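Local coordinates for protein 3-hydroxyisobutyryl-CoA hydrolase (Mycobacterium thermoresistibile, PDB 4HDT) that probably hydrolyses 3-hydroxyisobutyryl-CoA to 3-hydroxyisobutyrate and free coenzyme A, has a crotonase-like fold and binds zinc ions in the crystal, at residues 229-234 / 245-249; 267-271 / 334-339. All coordinates share one frame; numbering follows the deposited sequence.

Contact 1: residues 229-234 / 245-249; sequences WIDECY and ALRAH
Leu246 pushes its CD2 methyl among three side chains of residues 229-234, and this is the tight part of the contact. CD2 lies 3.5 Å from CB of Cys233 and 3.6 Å from CZ3 of Trp229, meeting the indole at its edge, near the ring plane; it also reaches CE1 of Tyr234 at 4.0 Å. A branched leucine suits the spot, because CD1 remains to touch the phenol end of Tyr234, whose OH is hydrogen-bonded to His167. Beside it Cys233 and Ala245 bring the backbones close, their CA atoms 5.1 Å apart, a spacing that small side chains allow. The motif is a splayed helix-loop-helix pair within the crotonase-like chain: helices 227-233 and 239-249 are joined by a short loop, and their segments 229-233 and 245-249 run in broadly opposed directions, inclined at 128°. Trp229 also touches Ala253 and Ala254 of helix 252-261. Toward solvent the contact becomes polar and looser. CB of Trp229 sits over one face of the His249 imidazole, 3.5 Å from NE2, yet the five-membered ring of Trp229 and the imidazole, with planes at 25°, are slid so far apart that they barely overlap. The exposed Glu232 extends its chain to bring its carboxylate almost perpendicular to the imidazole, and ND1 of His249 gives OE2 of Glu232 a weak hydrogen bond of 3.4 Å, bent to 129° at the hydrogen.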
ATOM      1  N   TRP A 229      10.235 -21.215  -4.427  1.00 15.77           N
ATOM      2  CA  TRP A 229       9.802 -21.126  -5.840  1.00 14.81           C
ATOM      3  C   TRP A 229       9.582 -19.675  -6.283  1.00 13.81           C
ATOM      4  O   TRP A 229       9.751 -19.340  -7.460  1.00 13.78           O
ATOM      5  CB  TRP A 229       8.567 -21.996  -6.167  1.00 14.99           C
ATOM      6  CG  TRP A 229       7.279 -21.674  -5.448  1.00 14.55           C
ATOM      7  CD1 TRP A 229       6.779 -22.322  -4.369  1.00 14.79           C
ATOM      8  CD2 TRP A 229       6.335 -20.643  -5.763  1.00 14.34           C
ATOM      9  NE1 TRP A 229       5.612 -21.779  -3.975  1.00 14.55           N
ATOM     10  CE2 TRP A 229       5.291 -20.749  -4.823  1.00 14.22           C
ATOM     11  CE3 TRP A 229       6.236 -19.674  -6.765  1.00 14.12           C
ATOM     12  CZ2 TRP A 229       4.192 -19.904  -4.840  1.00 13.79           C
ATOM     13  CZ3 TRP A 229       5.155 -18.847  -6.773  1.00 13.97           C
ATOM     14  CH2 TRP A 229       4.142 -18.962  -5.821  1.00 13.77           C
ATOM     15  N   ILE A 230       9.222 -18.812  -5.344  1.00 13.06           N
ATOM     16  CA  ILE A 230       9.178 -17.377  -5.632  1.00 12.49           C
ATOM     17  C   ILE A 230      10.561 -16.878  -6.050  1.00 12.78           C
ATOM     18  O   ILE A 230      10.709 -16.286  -7.100  1.00 12.55           O
ATOM     19  CB  ILE A 230       8.592 -16.590  -4.436  1.00 12.06           C
ATOM     20  CG1 ILE A 230       7.103 -16.887  -4.301  1.00 12.32           C
ATOM     21  CG2 ILE A 230       8.778 -15.090  -4.652  1.00 11.59           C
ATOM     22  CD1 ILE A 230       6.462 -16.449  -2.985  1.00 12.15           C
ATOM     23  N   ASP A 231      11.579 -17.161  -5.243  1.00 13.31           N
ATOM     24  CA  ASP A 231      12.940 -16.716  -5.568  1.00 14.30           C
ATOM     25  C   ASP A 231      13.452 -17.375  -6.860  1.00 14.88           C
ATOM     26  O   ASP A 231      14.181 -16.745  -7.626  1.00 16.55           O
ATOM     27  CB  ASP A 231      13.883 -17.044  -4.419  1.00 14.94           C
ATOM     28  CG  ASP A 231      13.715 -16.129  -3.241  1.00 15.53           C
ATOM     29  OD1 ASP A 231      12.806 -15.254  -3.241  1.00 14.78           O
ATOM     30  OD2 ASP A 231      14.525 -16.280  -2.287  1.00 16.71           O
ATOM     31  N   GLU A 232      13.049 -18.622  -7.109  1.00 14.39           N
ATOM     32  CA  GLU A 232      13.398 -19.334  -8.331  1.00 14.95           C
ATOM     33  C   GLU A 232      12.844 -18.653  -9.566  1.00 14.87           C
ATOM     34  O   GLU A 232      13.501 -18.567 -10.580  1.00 15.59           O
ATOM     35  CB  GLU A 232      12.813 -20.758  -8.271  1.00 15.09           C
ATOM     36  CG  GLU A 232      12.937 -21.639  -9.524  1.00 15.54           C
ATOM     37  CD  GLU A 232      12.202 -22.970  -9.408  1.00 15.71           C
ATOM     38  OE1 GLU A 232      11.655 -23.222  -8.305  1.00 15.83           O
ATOM     39  OE2 GLU A 232      12.206 -23.773 -10.384  1.00 15.49           O
ATOM     40  N   CYS A 233      11.592 -18.247  -9.482  1.00 14.40           N
ATOM     41  CA  CYS A 233      10.845 -17.886 -10.667  1.00 14.97           C
ATOM     42  C   CYS A 233      10.826 -16.403 -10.929  1.00 14.81           C
ATOM     43  O   CYS A 233      10.662 -15.995 -12.089  1.00 15.71           O
ATOM     44  CB  CYS A 233       9.404 -18.430 -10.584  1.00 14.87           C
ATOM     45  SG  CYS A 233       9.341 -20.240 -10.611  1.00 16.24           S
ATOM     46  N   TYR A 234      10.965 -15.582  -9.892  1.00 14.36           N
ATOM     47  CA  TYR A 234      10.855 -14.136 -10.075  1.00 14.17           C
ATOM     48  C   TYR A 234      12.187 -13.443 -10.351  1.00 15.42           C
ATOM     49  O   TYR A 234      12.264 -12.232 -10.290  1.00 15.08           O
ATOM     50  CB  TYR A 234      10.113 -13.500  -8.882  1.00 12.94           C
ATOM     51  CG  TYR A 234       8.600 -13.711  -8.844  1.00 12.62           C
ATOM     52  CD1 TYR A 234       8.038 -14.826  -8.259  1.00 12.52           C
ATOM     53  CD2 TYR A 234       7.752 -12.754  -9.369  1.00 12.33           C
ATOM     54  CE1 TYR A 234       6.652 -14.996  -8.193  1.00 12.08           C
ATOM     55  CE2 TYR A 234       6.379 -12.904  -9.328  1.00 12.22           C
ATOM     56  CZ  TYR A 234       5.819 -14.000  -8.727  1.00 12.09           C
ATOM     57  OH  TYR A 234       4.477 -14.158  -8.632  1.00 11.66           O
ATOM     58  N   ALA A 245       8.678 -19.049 -16.201  1.00 15.45           N
ATOM     59  CA  ALA A 245       9.332 -19.817 -15.156  1.00 15.40           C
ATOM     60  C   ALA A 245       8.316 -20.401 -14.177  1.00 15.00           C
ATOM     61  O   ALA A 245       8.437 -21.547 -13.757  1.00 15.22           O
ATOM     62  CB  ALA A 245      10.311 -18.931 -14.410  1.00 14.93           C
ATOM     63  N   LEU A 246       7.317 -19.595 -13.789  1.00 14.34           N
ATOM     64  CA  LEU A 246       6.278 -20.088 -12.886  1.00 14.18           C
ATOM     65  C   LEU A 246       5.566 -21.284 -13.555  1.00 15.40           C
ATOM     66  O   LEU A 246       5.297 -22.292 -12.904  1.00 15.57           O
ATOM     67  CB  LEU A 246       5.243 -18.984 -12.561  1.00 13.60           C
ATOM     68  CG  LEU A 246       5.732 -17.859 -11.678  1.00 12.77           C
ATOM     69  CD1 LEU A 246       4.814 -16.635 -11.764  1.00 12.52           C
ATOM     70  CD2 LEU A 246       5.902 -18.349 -10.237  1.00 12.65           C
ATOM     71  N   ARG A 247       5.309 -21.198 -14.853  1.00 16.29           N
ATOM     72  CA  ARG A 247       4.631 -22.316 -15.518  1.00 17.56           C
ATOM     73  C   ARG A 247       5.531 -23.514 -15.614  1.00 17.78           C
ATOM     74  O   ARG A 247       5.077 -24.643 -15.396  1.00 18.91           O
ATOM     75  CB  ARG A 247       4.075 -21.922 -16.880  1.00 18.78           C
ATOM     76  CG  ARG A 247       2.987 -20.871 -16.720  1.00 19.45           C
ATOM     77  CD  ARG A 247       1.891 -20.988 -17.712  1.00 21.36           C
ATOM     78  NE  ARG A 247       0.834 -19.994 -17.546  1.00 22.44           N
ATOM     79  CZ  ARG A 247      -0.140 -20.027 -16.628  1.00 23.64           C
ATOM     80  NH1 ARG A 247      -0.206 -20.974 -15.699  1.00 24.98           N
ATOM     81  NH2 ARG A 247      -1.047 -19.065 -16.628  1.00 25.96           N
ATOM     82  N   ALA A 248       6.801 -23.280 -15.926  1.00 17.47           N
ATOM     83  CA  ALA A 248       7.727 -24.378 -16.060  1.00 17.79           C
ATOM     84  C   ALA A 248       7.972 -25.123 -14.741  1.00 17.64           C
ATOM     85  O   ALA A 248       8.232 -26.347 -14.790  1.00 17.93           O
ATOM     86  CB  ALA A 248       9.050 -23.951 -16.686  1.00 18.04           C
ATOM     87  N   HIS A 249       7.912 -24.437 -13.594  1.00 16.88           N
ATOM     88  CA  HIS A 249       8.105 -25.064 -12.278  1.00 17.10           C
ATOM     89  C   HIS A 249       7.092 -26.155 -12.017  1.00 18.30           C
ATOM     90  O   HIS A 249       7.404 -27.144 -11.340  1.00 19.04           O
ATOM     91  CB  HIS A 249       8.209 -24.021 -11.153  1.00 15.89           C
ATOM     92  CG  HIS A 249       8.268 -24.581  -9.765  1.00 15.62           C
ATOM     93  ND1 HIS A 249       9.392 -25.203  -9.245  1.00 15.70           N
ATOM     94  CD2 HIS A 249       7.394 -24.486  -8.744  1.00 15.28           C
ATOM     95  CE1 HIS A 249       9.177 -25.502  -7.978  1.00 15.73           C
ATOM     96  NE2 HIS A 249       7.957 -25.093  -7.659  1.00 15.63           N
TER

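Contact 2: residues 267-271 / 334-339; sequences IALSV and DVEAYF
Val271 and Tyr338 meet as methyl against ring, a CH-pi contact that joins helix 266-279 to the short helix 332-336 and the residues following it. Both elements belong to the largely helical C-terminal part of this crotonase-like chain, and no hydrogen bond links the two segments; apolar surfaces do the work. Tyr338 can be followed outward. Its CB touches CG1 of Val271 at 3.9 Å. From there the ring, with CG turned away from the carbonyl carbon (chi1 -78°), extends alongside Val271 and Ile267: CD1 lies 3.5 Å from CG2 of Val271, and this methyl stands over one face, 3.7 Å from the ring centroid and 18° off the normal. Farther out, CE1 meets CG1 of Ile267 at 3.5 Å, an approach that is neither over the face nor at the edge, and the phenol OH at the tip lies alongside CG1 and CG2 of the same isoleucine. A flat ring suits this place because Ile267 and Val271, one helical turn apart, can both lie along it. CD1 of Ile267 also touches CB of Asp334, while Ser270, its OG hydrogen-bonded back to the carbonyl of Pro266, offers CB to CG2 of Val335 at 3.7 Å. Beyond Val271, Phe339 packs against Val295 of helix 285-299 and forms a cation-pi pair with Arg278. Its CZ lies 4.1 Å from CG1 of Val271, and the carbonyl O of Val271 approaches the edge of the phenyl ring, 4.0 Å from CZ.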
ATOM      1  N   ILE A 267       0.901  -3.467 -19.410  1.00 13.79           N
ATOM      2  CA  ILE A 267       1.735  -2.292 -19.201  1.00 13.77           C
ATOM      3  C   ILE A 267       1.931  -2.040 -17.701  1.00 12.84           C
ATOM      4  O   ILE A 267       3.051  -1.797 -17.265  1.00 12.54           O
ATOM      5  CB  ILE A 267       1.224  -1.041 -19.947  1.00 14.28           C
ATOM      6  CG1 ILE A 267       2.245   0.098 -19.881  1.00 14.59           C
ATOM      7  CG2 ILE A 267      -0.123  -0.591 -19.392  1.00 14.00           C
ATOM      8  CD1 ILE A 267       3.595  -0.219 -20.480  1.00 15.38           C
ATOM      9  N   ALA A 268       0.886  -2.204 -16.906  1.00 12.24           N
ATOM     10  CA  ALA A 268       1.029  -1.988 -15.451  1.00 11.48           C
ATOM     11  C   ALA A 268       2.013  -3.003 -14.810  1.00 11.00           C
ATOM     12  O   ALA A 268       2.823  -2.632 -13.983  1.00 10.61           O
ATOM     13  CB  ALA A 268      -0.312  -2.020 -14.759  1.00 11.40           C
ATOM     14  N   LEU A 269       1.920  -4.252 -15.225  1.00 11.13           N
ATOM     15  CA  LEU A 269       2.836  -5.306 -14.767  1.00 10.86           C
ATOM     16  C   LEU A 269       4.264  -4.906 -15.081  1.00 11.17           C
ATOM     17  O   LEU A 269       5.131  -5.007 -14.215  1.00 10.63           O
ATOM     18  CB  LEU A 269       2.562  -6.656 -15.449  1.00 11.21           C
ATOM     19  CG  LEU A 269       1.337  -7.395 -14.921  1.00 11.03           C
ATOM     20  CD1 LEU A 269       0.908  -8.466 -15.940  1.00 11.74           C
ATOM     21  CD2 LEU A 269       1.535  -7.932 -13.500  1.00 10.48           C
ATOM     22  N   SER A 270       4.481  -4.451 -16.312  1.00 11.89           N
ATOM     23  CA  SER A 270       5.827  -4.121 -16.802  1.00 12.52           C
ATOM     24  C   SER A 270       6.396  -2.929 -16.045  1.00 12.40           C
ATOM     25  O   SER A 270       7.572  -2.900 -15.690  1.00 12.44           O
ATOM     26  CB  SER A 270       5.795  -3.854 -18.300  1.00 13.47           C
ATOM     27  OG  SER A 270       5.236  -4.957 -19.013  1.00 13.86           O
ATOM     28  N   VAL A 271       5.557  -1.943 -15.814  1.00 12.18           N
ATOM     29  CA  VAL A 271       6.010  -0.749 -15.109  1.00 12.00           C
ATOM     30  C   VAL A 271       6.250  -1.089 -13.632  1.00 11.41           C
ATOM     31  O   VAL A 271       7.179  -0.566 -12.999  1.00 11.19           O
ATOM     32  CB  VAL A 271       5.044   0.416 -15.298  1.00 12.15           C
ATOM     33  CG1 VAL A 271       5.474   1.613 -14.472  1.00 11.97           C
ATOM     34  CG2 VAL A 271       4.917   0.815 -16.773  1.00 13.03           C
ATOM     35  N   ASP A 334       7.659   2.221 -24.069  1.00 22.54           N
ATOM     36  CA  ASP A 334       6.357   2.277 -23.397  1.00 21.88           C
ATOM     37  C   ASP A 334       6.542   2.325 -21.867  1.00 20.37           C
ATOM     38  O   ASP A 334       5.883   3.110 -21.175  1.00 19.87           O
ATOM     39  CB  ASP A 334       5.484   1.059 -23.718  1.00 22.13           C
ATOM     40  CG  ASP A 334       4.958   1.037 -25.152  1.00 23.39           C
ATOM     41  OD1 ASP A 334       4.851   2.095 -25.817  1.00 23.85           O
ATOM     42  OD2 ASP A 334       4.645  -0.081 -25.611  1.00 23.20           O
ATOM     43  N   VAL A 335       7.414   1.459 -21.351  1.00 19.35           N
ATOM     44  CA  VAL A 335       7.719   1.426 -19.904  1.00 18.51           C
ATOM     45  C   VAL A 335       8.438   2.694 -19.480  1.00 19.12           C
ATOM     46  O   VAL A 335       8.053   3.356 -18.495  1.00 17.86           O
ATOM     47  CB  VAL A 335       8.588   0.187 -19.536  1.00 18.32           C
ATOM     48  CG1 VAL A 335       9.085   0.257 -18.092  1.00 17.56           C
ATOM     49  CG2 VAL A 335       7.815  -1.088 -19.799  1.00 18.46           C
ATOM     50  N   GLU A 336       9.455   3.077 -20.253  1.00 20.02           N
ATOM     51  CA  GLU A 336      10.233   4.265 -19.916  1.00 20.94           C
ATOM     52  C   GLU A 336       9.384   5.519 -19.834  1.00 19.94           C
ATOM     53  O   GLU A 336       9.673   6.412 -19.025  1.00 19.52           O
ATOM     54  CB  GLU A 336      11.407   4.434 -20.908  1.00 23.44           C
ATOM     55  CG  GLU A 336      12.222   5.697 -20.765  1.00 26.07           C
ATOM     56  CD  GLU A 336      12.951   5.841 -19.432  1.00 27.08           C
ATOM     57  OE1 GLU A 336      13.199   4.838 -18.735  1.00 28.71           O
ATOM     58  OE2 GLU A 336      13.284   6.996 -19.090  1.00 30.00           O
ATOM     59  N   ALA A 337       8.330   5.586 -20.633  1.00 19.31           N
ATOM     60  CA  ALA A 337       7.422   6.764 -20.621  1.00 19.15           C
ATOM     61  C   ALA A 337       6.804   7.037 -19.245  1.00 17.77           C
ATOM     62  O   ALA A 337       6.498   8.174 -18.927  1.00 18.00           O
ATOM     63  CB  ALA A 337       6.325   6.579 -21.650  1.00 19.71           C
ATOM     64  N   TYR A 338       6.634   6.014 -18.417  1.00 16.50           N
ATOM     65  CA  TYR A 338       6.035   6.206 -17.100  1.00 15.18           C
ATOM     66  C   TYR A 338       6.962   6.880 -16.106  1.00 15.10           C
ATOM     67  O   TYR A 338       6.517   7.372 -15.079  1.00 14.64           O
ATOM     68  CB  TYR A 338       5.540   4.895 -16.523  1.00 14.27           C
ATOM     69  CG  TYR A 338       4.223   4.407 -17.085  1.00 13.95           C
ATOM     70  CD1 TYR A 338       4.142   3.870 -18.365  1.00 14.64           C
ATOM     71  CD2 TYR A 338       3.095   4.396 -16.292  1.00 13.35           C
ATOM     72  CE1 TYR A 338       2.930   3.391 -18.869  1.00 14.71           C
ATOM     73  CE2 TYR A 338       1.887   3.891 -16.758  1.00 13.49           C
ATOM     74  CZ  TYR A 338       1.806   3.392 -18.043  1.00 14.00           C
ATOM     75  OH  TYR A 338       0.609   2.880 -18.477  1.00 14.22           O
ATOM     76  N   PHE A 339       8.256   6.950 -16.428  1.00 15.76           N
ATOM     77  CA  PHE A 339       9.264   7.492 -15.534  1.00 16.02           C
ATOM     78  C   PHE A 339       9.713   8.876 -15.964  1.00 17.30           C
ATOM     79  O   PHE A 339      10.642   9.413 -15.379  1.00 17.92           O
ATOM     80  CB  PHE A 339      10.450   6.512 -15.449  1.00 15.93           C
ATOM     81  CG  PHE A 339      10.074   5.199 -14.852  1.00 14.94           C
ATOM     82  CD1 PHE A 339      10.080   5.034 -13.486  1.00 14.28           C
ATOM     83  CD2 PHE A 339       9.679   4.122 -15.647  1.00 14.96           C
ATOM     84  CE1 PHE A 339       9.677   3.835 -12.912  1.00 13.56           C
ATOM     85  CE2 PHE A 339       9.300   2.920 -15.085  1.00 14.24           C
ATOM     86  CZ  PHE A 339       9.290   2.773 -13.725  1.00 13.64           C
TER

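Overall arrangement
Contact 1 and contact 2 follow one another along the chain, their centres about 23 Å apart and their nearest atoms about 8 Å apart without touching. Both are partly buried, away from the zinc sites, and share no helix. Contact 1 lies farther from the centre of the chain and joins helices close in sequence; contact 2 brings together parts of the chain separated by 62 residues. Chemistry differs accordingly: the helix pair of contact 1 grades from an apolar interior to a weakly bonded histidine-glutamate pair near solvent, whereas contact 2 is made of methyls and aromatic rings. Arg278, outside its two segments, pairs with both Glu336, by a salt bridge, and Phe339, by a cation-pi contact.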